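Local coordinates for protein extracellular ligand-binding receptor (Sphaerobacter thermophilus, PDB 4ZPJ) that probably captures a small ligand outside the cell membrane for an ABC transporter, and binds zinc ions, at residues S291-I296 with Y407-V412; T307-Y312 with E320-F325; G341-R346 with T375-N380. One frame throughout, in Å; residues are numbered along the deposited sequence.

Contact 1: S291-I296 with Y407-V412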
ATOM      1  N   SER A 291      -3.046  -2.514  12.161  1.00 37.15           N
ATOM      2  CA  SER A 291      -2.035  -2.304  13.196  1.00 41.50           C
ATOM      3  C   SER A 291      -2.386  -1.194  14.164  1.00 41.33           C
ATOM      4  O   SER A 291      -1.899  -1.198  15.292  1.00 43.21           O
ATOM      5  CB  SER A 291      -0.691  -1.989  12.579  1.00 41.36           C
ATOM      6  OG  SER A 291      -0.842  -0.991  11.586  1.00 44.71           O
ATOM      7  N   ILE A 292      -3.202  -0.225  13.759  1.00 39.42           N
ATOM      8  CA  ILE A 292      -3.458   0.883  14.688  1.00 40.49           C
ATOM      9  C   ILE A 292      -4.917   1.017  15.038  1.00 42.59           C
ATOM     10  O   ILE A 292      -5.285   1.904  15.792  1.00 41.60           O
ATOM     11  CB  ILE A 292      -2.920   2.204  14.153  1.00 40.69           C
ATOM     12  CG1 ILE A 292      -3.447   2.493  12.740  1.00 40.96           C
ATOM     13  CG2 ILE A 292      -1.407   2.144  14.096  1.00 42.07           C
ATOM     14  CD1 ILE A 292      -3.189   3.910  12.276  1.00 42.68           C
ATOM     15  N   LEU A 293      -5.728   0.117  14.499  1.00 43.14           N
ATOM     16  CA  LEU A 293      -7.161   0.125  14.700  1.00 44.61           C
ATOM     17  C   LEU A 293      -7.540   0.009  16.156  1.00 45.38           C
ATOM     18  O   LEU A 293      -8.350   0.770  16.635  1.00 51.25           O
ATOM     19  CB  LEU A 293      -7.833  -0.959  13.857  1.00 46.88           C
ATOM     20  CG  LEU A 293      -9.286  -0.677  13.497  1.00 49.72           C
ATOM     21  CD1 LEU A 293      -9.565   0.791  13.171  1.00 52.16           C
ATOM     22  CD2 LEU A 293      -9.719  -1.550  12.352  1.00 47.07           C
ATOM     23  N   PRO A 294      -6.848  -0.840  16.930  1.00 45.67           N
ATOM     24  CA  PRO A 294      -7.155  -0.840  18.379  1.00 44.98           C
ATOM     25  C   PRO A 294      -6.986   0.498  19.170  1.00 50.73           C
ATOM     26  O   PRO A 294      -7.626   0.690  20.196  1.00 54.50           O
ATOM     27  CB  PRO A 294      -6.209  -1.895  18.928  1.00 42.79           C
ATOM     28  CG  PRO A 294      -5.872  -2.760  17.764  1.00 40.60           C
ATOM     29  CD  PRO A 294      -5.850  -1.854  16.566  1.00 41.55           C
ATOM     30  N   GLU A 295      -6.123   1.395  18.722  1.00 51.95           N
ATOM     31  CA  GLU A 295      -5.814   2.612  19.456  1.00 53.48           C
ATOM     32  C   GLU A 295      -6.683   3.777  18.959  1.00 52.57           C
ATOM     33  O   GLU A 295      -6.859   4.758  19.630  1.00 54.70           O
ATOM     34  CB  GLU A 295      -4.348   2.942  19.287  1.00 58.65           C
ATOM     35  CG  GLU A 295      -3.488   1.677  19.170  1.00 70.03           C
ATOM     36  CD  GLU A 295      -2.050   1.902  19.539  1.00 75.35           C
ATOM     37  OE1 GLU A 295      -1.158   1.384  18.814  1.00 87.00           O
ATOM     38  OE2 GLU A 295      -1.828   2.603  20.545  1.00 76.73           O
ATOM     39  N   ILE A 296      -7.209   3.664  17.764  1.00 53.05           N
ATOM     40  CA  ILE A 296      -8.231   4.565  17.332  1.00 58.01           C
ATOM     41  C   ILE A 296      -9.492   4.136  18.061  1.00 61.34           C
ATOM     42  O   ILE A 296     -10.089   4.885  18.878  1.00 52.18           O
ATOM     43  CB  ILE A 296      -8.545   4.381  15.850  1.00 56.06           C
ATOM     44  CG1 ILE A 296      -7.325   4.618  14.964  1.00 56.25           C
ATOM     45  CG2 ILE A 296      -9.752   5.209  15.465  1.00 59.27           C
ATOM     46  CD1 ILE A 296      -6.779   5.980  15.094  1.00 63.35           C
ATOM     47  N   TYR A 407     -12.142  -4.246  16.993  1.00 39.71           N
ATOM     48  CA  TYR A 407     -12.427  -3.304  15.918  1.00 39.94           C
ATOM     49  C   TYR A 407     -11.997  -3.885  14.604  1.00 40.03           C
ATOM     50  O   TYR A 407     -10.961  -4.454  14.524  1.00 37.26           O
ATOM     51  CB  TYR A 407     -11.698  -1.984  16.163  1.00 40.86           C
ATOM     52  CG  TYR A 407     -12.290  -1.258  17.338  1.00 42.45           C
ATOM     53  CD1 TYR A 407     -13.495  -0.592  17.200  1.00 40.87           C
ATOM     54  CD2 TYR A 407     -11.662  -1.260  18.590  1.00 44.72           C
ATOM     55  CE1 TYR A 407     -14.058   0.082  18.255  1.00 45.88           C
ATOM     56  CE2 TYR A 407     -12.225  -0.570  19.686  1.00 45.06           C
ATOM     57  CZ  TYR A 407     -13.423   0.091  19.504  1.00 46.99           C
ATOM     58  OH  TYR A 407     -14.034   0.776  20.530  1.00 51.76           O
ATOM     59  N   ALA A 408     -12.831  -3.776  13.578  1.00 39.28           N
ATOM     60  CA  ALA A 408     -12.616  -4.540  12.344  1.00 39.83           C
ATOM     61  C   ALA A 408     -12.926  -3.644  11.174  1.00 38.49           C
ATOM     62  O   ALA A 408     -13.931  -2.985  11.196  1.00 37.57           O
ATOM     63  CB  ALA A 408     -13.599  -5.740  12.318  1.00 38.45           C
ATOM     64  N   ASN A 409     -12.138  -3.691  10.117  1.00 37.85           N
ATOM     65  CA  ASN A 409     -12.565  -3.102   8.826  1.00 37.20           C
ATOM     66  C   ASN A 409     -13.401  -4.072   8.007  1.00 36.24           C
ATOM     67  O   ASN A 409     -12.881  -5.089   7.541  1.00 37.13           O
ATOM     68  CB  ASN A 409     -11.358  -2.696   8.006  1.00 40.38           C
ATOM     69  CG  ASN A 409     -10.759  -1.413   8.499  1.00 45.04           C
ATOM     70  OD1 ASN A 409     -11.364  -0.349   8.376  1.00 50.72           O
ATOM     71  ND2 ASN A 409      -9.593  -1.502   9.048  1.00 47.67           N
ATOM     72  N   ILE A 410     -14.683  -3.764   7.856  1.00 33.91           N
ATOM     73  CA  ILE A 410     -15.626  -4.659   7.210  1.00 35.81           C
ATOM     74  C   ILE A 410     -15.867  -4.195   5.773  1.00 35.14           C
ATOM     75  O   ILE A 410     -16.053  -2.980   5.505  1.00 35.08           O
ATOM     76  CB  ILE A 410     -16.937  -4.739   8.019  1.00 36.60           C
ATOM     77  CG1 ILE A 410     -16.647  -5.227   9.446  1.00 35.89           C
ATOM     78  CG2 ILE A 410     -17.974  -5.634   7.321  1.00 37.67           C
ATOM     79  CD1 ILE A 410     -16.170  -6.660   9.592  1.00 34.87           C
ATOM     80  N   VAL A 411     -15.843  -5.142   4.841  1.00 34.78           N
ATOM     81  CA  VAL A 411     -15.992  -4.806   3.433  1.00 35.38           C
ATOM     82  C   VAL A 411     -17.441  -4.519   3.069  1.00 35.48           C
ATOM     83  O   VAL A 411     -18.303  -5.358   3.297  1.00 34.93           O
ATOM     84  CB  VAL A 411     -15.463  -5.912   2.533  1.00 39.14           C
ATOM     85  CG1 VAL A 411     -15.709  -5.586   1.065  1.00 40.52           C
ATOM     86  CG2 VAL A 411     -13.970  -6.098   2.769  1.00 38.15           C
ATOM     87  N   VAL A 412     -17.713  -3.330   2.523  1.00 33.97           N
ATOM     88  CA  VAL A 412     -19.082  -2.999   2.085  1.00 35.67           C
ATOM     89  C   VAL A 412     -19.260  -3.075   0.575  1.00 36.11           C
ATOM     90  O   VAL A 412     -20.379  -3.327   0.087  1.00 36.37           O
ATOM     91  CB  VAL A 412     -19.631  -1.667   2.656  1.00 40.18           C
ATOM     92  CG1 VAL A 412     -19.578  -1.647   4.179  1.00 40.90           C
ATOM     93  CG2 VAL A 412     -18.888  -0.462   2.170  1.00 43.12           C
TER
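Leu293 of the short helix 293-296 lays its branched end against the start of strand 407-412. Its CG meets CB of Tyr407 at 3.8 Å, so the base of the tyrosine side chain makes this apolar contact. The methyl CD2 reaches further along the strand: it touches the carbonyl O of Tyr407 and the carbonyl carbon of Ala408, and comes within 3.3 Å of ND2 of Asn409. Leu293 has CG anti to its backbone nitrogen (chi1 -154°), which brings CG and the methyl CD2 to the strand. Tyr407 directs its CB toward the helix and Ala408 directs its own away; Asn409 starts off to one side and bends its amide back to the leucine. The polar partner of that amide lies outside the pair: ND2 donates to the carbonyl O of Val288, just ahead of 291-296, and the bond holds the flat group beside CD2.

Behind the leucine, the carbonyl O of Ile292 accepts from Glu295 N at 3.1 Å and from Ile296 N at 3.3 Å. Ser291 OG bonds to Asp289. Leu293 faces the strand, while Ile292 and Ile296 pack on Ile264 of helix 261-272. Strand 407-418 is paired antiparallel with strand 390-401, through backbone bonds of Ala408 with Glu400 and Ile410 with Arg398. The contact thus sets one leucine of a short helix, itself backed by helix 261-272, against the first residues of a strand of the antiparallel sheet.

Contact 2: T307-Y312 with E320-F325. With ZN (zinc ion), chain K.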
ATOM      1  N   THR A 307      -9.514   0.738   0.817  1.00 33.42           N
ATOM      2  CA  THR A 307      -8.288   0.059   1.204  1.00 33.93           C
ATOM      3  C   THR A 307      -7.889  -1.081   0.273  1.00 32.49           C
ATOM      4  O   THR A 307      -8.692  -1.599  -0.526  1.00 33.68           O
ATOM      5  CB  THR A 307      -8.355  -0.492   2.648  1.00 37.09           C
ATOM      6  OG1 THR A 307      -7.017  -0.835   3.131  1.00 38.50           O
ATOM      7  CG2 THR A 307      -9.283  -1.688   2.740  1.00 36.31           C
ATOM      8  N   LEU A 308      -6.638  -1.465   0.403  1.00 30.60           N
ATOM      9  CA  LEU A 308      -6.042  -2.529  -0.381  1.00 33.73           C
ATOM     10  C   LEU A 308      -6.488  -3.903   0.172  1.00 33.37           C
ATOM     11  O   LEU A 308      -6.613  -4.870  -0.558  1.00 35.35           O
ATOM     12  CB  LEU A 308      -4.531  -2.364  -0.318  1.00 36.08           C
ATOM     13  CG  LEU A 308      -3.610  -2.570  -1.507  1.00 40.41           C
ATOM     14  CD1 LEU A 308      -3.903  -1.738  -2.736  1.00 40.27           C
ATOM     15  CD2 LEU A 308      -2.200  -2.285  -0.992  1.00 46.51           C
ATOM     16  N   TYR A 309      -6.709  -3.991   1.477  1.00 32.05           N
ATOM     17  CA  TYR A 309      -6.896  -5.295   2.118  1.00 32.59           C
ATOM     18  C   TYR A 309      -7.396  -5.118   3.522  1.00 32.33           C
ATOM     19  O   TYR A 309      -6.983  -4.189   4.204  1.00 35.83           O
ATOM     20  CB  TYR A 309      -5.595  -6.148   2.177  1.00 31.96           C
ATOM     21  CG  TYR A 309      -5.879  -7.545   2.756  1.00 31.12           C
ATOM     22  CD1 TYR A 309      -6.703  -8.434   2.108  1.00 33.94           C
ATOM     23  CD2 TYR A 309      -5.390  -7.918   3.970  1.00 32.24           C
ATOM     24  CE1 TYR A 309      -7.037  -9.664   2.667  1.00 33.28           C
ATOM     25  CE2 TYR A 309      -5.708  -9.136   4.536  1.00 32.54           C
ATOM     26  CZ  TYR A 309      -6.535  -9.997   3.901  1.00 33.65           C
ATOM     27  OH  TYR A 309      -6.832 -11.240   4.493  1.00 38.16           O
ATOM     28  N   THR A 310      -8.263  -6.037   3.947  1.00 31.88           N
ATOM     29  CA  THR A 310      -8.614  -6.215   5.345  1.00 32.26           C
ATOM     30  C   THR A 310      -8.721  -7.709   5.559  1.00 33.32           C
ATOM     31  O   THR A 310      -9.245  -8.401   4.699  1.00 33.62           O
ATOM     32  CB  THR A 310      -9.993  -5.589   5.664  1.00 32.85           C
ATOM     33  OG1 THR A 310     -10.440  -5.990   6.943  1.00 31.82           O
ATOM     34  CG2 THR A 310     -11.096  -5.982   4.575  1.00 32.44           C
ATOM     35  N   ALA A 311      -8.245  -8.169   6.733  1.00 33.38           N
ATOM     36  CA  ALA A 311      -8.358  -9.511   7.215  1.00 33.49           C
ATOM     37  C   ALA A 311      -9.803 -10.048   7.355  1.00 35.95           C
ATOM     38  O   ALA A 311     -10.039 -11.294   7.421  1.00 37.76           O
ATOM     39  CB  ALA A 311      -7.591  -9.613   8.511  1.00 33.08           C
ATOM     40  N   TYR A 312     -10.782  -9.148   7.343  1.00 35.48           N
ATOM     41  CA  TYR A 312     -12.201  -9.571   7.397  1.00 37.10           C
ATOM     42  C   TYR A 312     -12.834  -9.759   6.031  1.00 38.89           C
ATOM     43  O   TYR A 312     -14.058  -9.853   5.937  1.00 38.47           O
ATOM     44  CB  TYR A 312     -13.035  -8.612   8.270  1.00 38.66           C
ATOM     45  CG  TYR A 312     -12.529  -8.667   9.719  1.00 41.79           C
ATOM     46  CD1 TYR A 312     -13.017  -9.630  10.652  1.00 42.18           C
ATOM     47  CD2 TYR A 312     -11.456  -7.894  10.097  1.00 40.99           C
ATOM     48  CE1 TYR A 312     -12.474  -9.711  11.937  1.00 42.79           C
ATOM     49  CE2 TYR A 312     -10.918  -7.961  11.375  1.00 43.46           C
ATOM     50  CZ  TYR A 312     -11.415  -8.877  12.286  1.00 43.03           C
ATOM     51  OH  TYR A 312     -10.817  -8.894  13.513  1.00 44.72           O
ATOM     52  N   GLU A 320      -7.729 -18.223   3.863  1.00 38.45           N
ATOM     53  CA  GLU A 320      -6.513 -18.987   3.792  1.00 42.84           C
ATOM     54  C   GLU A 320      -5.250 -18.152   4.182  1.00 38.92           C
ATOM     55  O   GLU A 320      -4.512 -18.536   5.033  1.00 38.04           O
ATOM     56  CB  GLU A 320      -6.398 -19.535   2.386  1.00 49.19           C
ATOM     57  CG  GLU A 320      -5.114 -20.257   2.003  1.00 55.98           C
ATOM     58  CD  GLU A 320      -5.187 -20.749   0.565  1.00 63.17           C
ATOM     59  OE1 GLU A 320      -6.302 -21.104   0.107  1.00 79.97           O
ATOM     60  OE2 GLU A 320      -4.164 -20.737  -0.132  1.00 70.66           O
ATOM     61  N   PHE A 321      -5.105 -16.943   3.676  1.00 38.10           N
ATOM     62  CA  PHE A 321      -3.994 -16.051   4.070  1.00 35.92           C
ATOM     63  C   PHE A 321      -4.054 -15.641   5.525  1.00 37.03           C
ATOM     64  O   PHE A 321      -3.046 -15.672   6.194  1.00 35.34           O
ATOM     65  CB  PHE A 321      -4.009 -14.856   3.157  1.00 36.31           C
ATOM     66  CG  PHE A 321      -3.108 -13.737   3.551  1.00 33.64           C
ATOM     67  CD1 PHE A 321      -1.744 -13.895   3.510  1.00 35.60           C
ATOM     68  CD2 PHE A 321      -3.619 -12.517   3.810  1.00 33.35           C
ATOM     69  CE1 PHE A 321      -0.895 -12.845   3.811  1.00 34.40           C
ATOM     70  CE2 PHE A 321      -2.824 -11.459   4.108  1.00 33.65           C
ATOM     71  CZ  PHE A 321      -1.444 -11.627   4.124  1.00 36.41           C
ATOM     72  N   VAL A 322      -5.236 -15.355   6.056  1.00 38.89           N
ATOM     73  CA  VAL A 322      -5.361 -15.032   7.499  1.00 39.55           C
ATOM     74  C   VAL A 322      -4.971 -16.243   8.362  1.00 43.56           C
ATOM     75  O   VAL A 322      -4.260 -16.109   9.380  1.00 41.15           O
ATOM     76  CB  VAL A 322      -6.775 -14.592   7.885  1.00 39.58           C
ATOM     77  CG1 VAL A 322      -6.873 -14.310   9.360  1.00 42.62           C
ATOM     78  CG2 VAL A 322      -7.153 -13.310   7.160  1.00 40.47           C
ATOM     79  N   GLU A 323      -5.431 -17.428   7.965  1.00 43.63           N
ATOM     80  CA  GLU A 323      -5.101 -18.635   8.747  1.00 47.21           C
ATOM     81  C   GLU A 323      -3.621 -18.927   8.770  1.00 44.98           C
ATOM     82  O   GLU A 323      -3.080 -19.209   9.823  1.00 48.26           O
ATOM     83  CB  GLU A 323      -5.804 -19.860   8.197  1.00 49.07           C
ATOM     84  CG  GLU A 323      -7.199 -19.917   8.727  1.00 53.19           C
ATOM     85  CD  GLU A 323      -8.084 -20.831   7.929  1.00 57.34           C
ATOM     86  OE1 GLU A 323      -7.562 -21.636   7.091  1.00 57.37           O
ATOM     87  OE2 GLU A 323      -9.309 -20.717   8.165  1.00 62.72           O
ATOM     88  N   ALA A 324      -2.979 -18.868   7.603  1.00 40.94           N
ATOM     89  CA  ALA A 324      -1.562 -19.139   7.533  1.00 42.74           C
ATOM     90  C   ALA A 324      -0.758 -18.021   8.215  1.00 42.16           C
ATOM     91  O   ALA A 324       0.317 -18.255   8.822  1.00 43.13           O
ATOM     92  CB  ALA A 324      -1.147 -19.336   6.083  1.00 43.20           C
ATOM     93  N   PHE A 325      -1.303 -16.813   8.203  1.00 39.91           N
ATOM     94  CA  PHE A 325      -0.600 -15.708   8.818  1.00 39.79           C
ATOM     95  C   PHE A 325      -0.685 -15.831  10.327  1.00 43.09           C
ATOM     96  O   PHE A 325       0.329 -15.824  11.012  1.00 42.34           O
ATOM     97  CB  PHE A 325      -1.127 -14.362   8.345  1.00 39.74           C
ATOM     98  CG  PHE A 325      -0.294 -13.203   8.800  1.00 39.57           C
ATOM     99  CD1 PHE A 325       0.770 -12.765   8.056  1.00 38.67           C
ATOM    100  CD2 PHE A 325      -0.552 -12.583  10.007  1.00 40.95           C
ATOM    101  CE1 PHE A 325       1.528 -11.704   8.487  1.00 40.64           C
ATOM    102  CE2 PHE A 325       0.214 -11.526  10.447  1.00 39.35           C
ATOM    103  CZ  PHE A 325       1.247 -11.086   9.682  1.00 39.76           C
TER
HETATM  104 ZN    ZN K 510      -5.152 -20.267  -2.378  1.00 79.97          ZN
HETATM  105  O   HOH W   1      -2.765 -19.888  -2.863  1.00 54.13           O
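The loop 307-312 passes helix 320-325 most closely at Ala311 and Val322, whose CA atoms lie 6.3 Å apart. Upstream in the loop, Tyr309 has CG anti to its backbone nitrogen (chi1 -175°), which extends the ring toward the helix. There Phe321 presents its edge to the tyrosine face in an offset edge-to-face pair, centroids 5.6 Å apart and planes at 70°. The closest ring carbons are Tyr309 CE2 and Phe321 CE2, 3.7 Å apart. Tyr309 OH lies at the phenylalanine edge near its plane. The same oxygen touches CG2 of Val322 at 3.4 Å and is hydrogen-bonded to Ser318 OG in the first part of helix 316-328. CG2 of Val322 also rests 4.0 Å from CB of Ala311. An alanine in place of Tyr309 is likely to leave the Phe321 edge without its aromatic face and Ser318 OG without its phenol partner.

Beyond the tyrosine, Thr310 OG1 accepts from Tyr312 N at 3.2 Å, nearly straight at 168°, forming an ST turn; the same OG1 is hydrogen-bonded to Asn409 O. At the start of 320-325, Glu320 stretches its chain out and binds zinc through OE2 at 2.5 Å, with a water and Glu317 OE1 as further ligands. The loop after strand 304-307 thus folds back on the following helix through an aromatic pair, near a zinc site with two glutamates, three residues apart on that helix, among its ligands.

Contact 3: G341-R346 with T375-N380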
ATOM      1  N   GLY A 341       3.465  -7.314   0.887  1.00 35.00           N
ATOM      2  CA  GLY A 341       4.574  -8.279   0.864  1.00 34.03           C
ATOM      3  C   GLY A 341       4.176  -9.660   0.353  1.00 33.73           C
ATOM      4  O   GLY A 341       4.876 -10.281  -0.458  1.00 32.43           O
ATOM      5  N   TYR A 342       3.043 -10.137   0.806  1.00 32.09           N
ATOM      6  CA  TYR A 342       2.525 -11.404   0.344  1.00 34.98           C
ATOM      7  C   TYR A 342       2.308 -11.458  -1.191  1.00 34.52           C
ATOM      8  O   TYR A 342       2.717 -12.377  -1.870  1.00 36.90           O
ATOM      9  CB  TYR A 342       1.232 -11.693   1.107  1.00 35.40           C
ATOM     10  CG  TYR A 342       0.654 -13.002   0.735  1.00 38.83           C
ATOM     11  CD1 TYR A 342       1.216 -14.188   1.220  1.00 42.19           C
ATOM     12  CD2 TYR A 342      -0.440 -13.079  -0.119  1.00 36.41           C
ATOM     13  CE1 TYR A 342       0.702 -15.431   0.877  1.00 41.68           C
ATOM     14  CE2 TYR A 342      -0.922 -14.313  -0.496  1.00 41.90           C
ATOM     15  CZ  TYR A 342      -0.362 -15.477   0.014  1.00 43.39           C
ATOM     16  OH  TYR A 342      -0.913 -16.670  -0.359  1.00 42.85           O
ATOM     17  N   ILE A 343       1.718 -10.424  -1.743  1.00 35.86           N
ATOM     18  CA  ILE A 343       1.539 -10.316  -3.194  1.00 33.36           C
ATOM     19  C   ILE A 343       2.907 -10.271  -3.887  1.00 33.59           C
ATOM     20  O   ILE A 343       3.099 -10.839  -4.978  1.00 34.33           O
ATOM     21  CB  ILE A 343       0.723  -9.044  -3.542  1.00 32.21           C
ATOM     22  CG1 ILE A 343      -0.652  -9.069  -2.885  1.00 32.63           C
ATOM     23  CG2 ILE A 343       0.627  -8.834  -5.057  1.00 32.13           C
ATOM     24  CD1 ILE A 343      -1.640 -10.058  -3.490  1.00 34.65           C
ATOM     25  N   GLY A 344       3.861  -9.564  -3.310  1.00 31.91           N
ATOM     26  CA  GLY A 344       5.232  -9.636  -3.845  1.00 32.88           C
ATOM     27  C   GLY A 344       5.703 -11.102  -4.025  1.00 35.38           C
ATOM     28  O   GLY A 344       6.261 -11.507  -5.052  1.00 33.70           O
ATOM     29  N   GLY A 345       5.560 -11.875  -2.968  1.00 37.33           N
ATOM     30  CA  GLY A 345       6.104 -13.207  -2.944  1.00 39.41           C
ATOM     31  C   GLY A 345       5.384 -14.150  -3.866  1.00 40.06           C
ATOM     32  O   GLY A 345       6.030 -15.046  -4.426  1.00 36.77           O
ATOM     33  N   ARG A 346       4.067 -13.933  -4.014  1.00 36.64           N
ATOM     34  CA  ARG A 346       3.236 -14.762  -4.887  1.00 40.08           C
ATOM     35  C   ARG A 346       3.562 -14.478  -6.342  1.00 38.39           C
ATOM     36  O   ARG A 346       3.672 -15.371  -7.155  1.00 37.16           O
ATOM     37  CB  ARG A 346       1.736 -14.484  -4.710  1.00 42.50           C
ATOM     38  CG  ARG A 346       0.972 -15.348  -3.762  1.00 49.07           C
ATOM     39  CD  ARG A 346       1.018 -16.856  -4.041  1.00 56.64           C
ATOM     40  NE  ARG A 346       0.266 -17.314  -5.197  1.00 54.53           N
ATOM     41  CZ  ARG A 346      -1.058 -17.404  -5.242  1.00 56.39           C
ATOM     42  NH1 ARG A 346      -1.815 -17.044  -4.218  1.00 57.44           N
ATOM     43  NH2 ARG A 346      -1.628 -17.855  -6.333  1.00 56.53           N
ATOM     44  N   THR A 375      -5.891 -15.099  -8.093  1.00 39.81           N
ATOM     45  CA  THR A 375      -6.828 -14.652  -7.080  1.00 40.82           C
ATOM     46  C   THR A 375      -6.086 -14.577  -5.786  1.00 40.13           C
ATOM     47  O   THR A 375      -5.713 -15.602  -5.252  1.00 36.44           O
ATOM     48  CB  THR A 375      -8.024 -15.614  -6.932  1.00 40.40           C
ATOM     49  OG1 THR A 375      -8.592 -15.739  -8.198  1.00 39.21           O
ATOM     50  CG2 THR A 375      -9.153 -14.984  -6.030  1.00 43.73           C
ATOM     51  N   GLY A 376      -5.830 -13.348  -5.319  1.00 39.07           N
ATOM     52  CA  GLY A 376      -5.213 -13.139  -4.026  1.00 35.38           C
ATOM     53  C   GLY A 376      -6.195 -12.825  -2.901  1.00 34.15           C
ATOM     54  O   GLY A 376      -7.436 -12.861  -3.065  1.00 33.60           O
ATOM     55  N   PRO A 377      -5.644 -12.489  -1.732  1.00 34.92           N
ATOM     56  CA  PRO A 377      -6.490 -12.273  -0.588  1.00 33.25           C
ATOM     57  C   PRO A 377      -7.423 -11.089  -0.725  1.00 34.91           C
ATOM     58  O   PRO A 377      -8.400 -11.031   0.018  1.00 41.41           O
ATOM     59  CB  PRO A 377      -5.528 -12.081   0.554  1.00 32.50           C
ATOM     60  CG  PRO A 377      -4.184 -12.522   0.093  1.00 32.78           C
ATOM     61  CD  PRO A 377      -4.203 -12.599  -1.396  1.00 33.54           C
ATOM     62  N   ALA A 378      -7.145 -10.147  -1.628  1.00 36.47           N
ATOM     63  CA  ALA A 378      -8.049  -8.984  -1.835  1.00 34.26           C
ATOM     64  C   ALA A 378      -8.909  -9.181  -3.072  1.00 34.53           C
ATOM     65  O   ALA A 378      -9.849  -8.444  -3.306  1.00 36.24           O
ATOM     66  CB  ALA A 378      -7.263  -7.702  -1.929  1.00 35.99           C
ATOM     67  N   GLY A 379      -8.636 -10.228  -3.841  1.00 35.58           N
ATOM     68  CA  GLY A 379      -9.276 -10.404  -5.151  1.00 32.67           C
ATOM     69  C   GLY A 379      -8.220 -10.623  -6.192  1.00 32.69           C
ATOM     70  O   GLY A 379      -7.019 -10.918  -5.881  1.00 31.72           O
ATOM     71  N   ASN A 380      -8.624 -10.466  -7.433  1.00 33.78           N
ATOM     72  CA  ASN A 380      -7.733 -10.773  -8.522  1.00 36.22           C
ATOM     73  C   ASN A 380      -6.670  -9.678  -8.680  1.00 34.71           C
ATOM     74  O   ASN A 380      -6.908  -8.507  -8.384  1.00 31.57           O
ATOM     75  CB  ASN A 380      -8.533 -11.022  -9.775  1.00 39.31           C
ATOM     76  CG  ASN A 380      -9.419 -12.263  -9.643  1.00 40.48           C
ATOM     77  OD1 ASN A 380     -10.622 -12.195  -9.775  1.00 48.51           O
ATOM     78  ND2 ASN A 380      -8.825 -13.374  -9.318  1.00 42.46           N
TER
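The ring of Tyr342 and the pyrrolidine of Pro377 meet obliquely: proline CG lies 3.8 Å from tyrosine CE2, and proline CD stays against the same CD2-CE2 side of the ring. Phe321 meets Tyr342 too, its plane at about 40°. The other flat group, the Arg346 guanidinium, approaches the carbonyl O of Thr375 at an oblique angle; NH1 is 4.3 Å from that oxygen, too far for a bond. NH2 forms a salt bridge with Glu350, and the guanidinium makes a cation-pi contact with Phe374.

Tyr342 holds CG anti to its backbone nitrogen (chi1 -178°), swinging the ring off the helix toward the proline, and its OH is hydrogen-bonded to Gln84 NE2. One residue on, Ile343 sends CD1 past Pro377, 4.2 Å from CD. The proline occupies the second position of a type I beta turn from Gly376 to Gly379, closed by Gly379 N to Gly376 O at 3.0 Å. Gly376 N to Gly379 O, at 2.8 Å, is the second bond of this hairpin pair. Gly376 leaves room here, since a CB would lie 3.3 Å from Ile343 CD1; Gly379 has backbone angles at which a CB would jam against the preceding carbonyl O.

A zinc ion lies about 5 Å from the Arg346 side chain. What joins helix 341-346 to the hairpin tip is therefore mainly apolar contact with a rigid proline, while the polar ends of Tyr342 and Arg346 are engaged by other residues.

In the fold
Along the chain, contact 2 and then contact 3 follow in series inside the long loop closed by contact 1. Contacts 2 and 3 have centres about 10 Å apart and touch: Phe321 packs on Pro377 and Leu308 O on Ala378 CB, bringing the loop before helix 316-328, and that helix, to the hairpin turn. Contacts 1 and 2, with centres about 13 Å apart, touch through packing of Val411 on Thr310 and of Ala408 on Tyr312. Contacts 1 and 3 have centres about 20 Å apart and nearest atoms about 8 Å apart, yet both reach the same antiparallel sheet. The three thus tie helices 293-296, 316-328 and 336-354 to that sheet within a periplasmic binding protein fold.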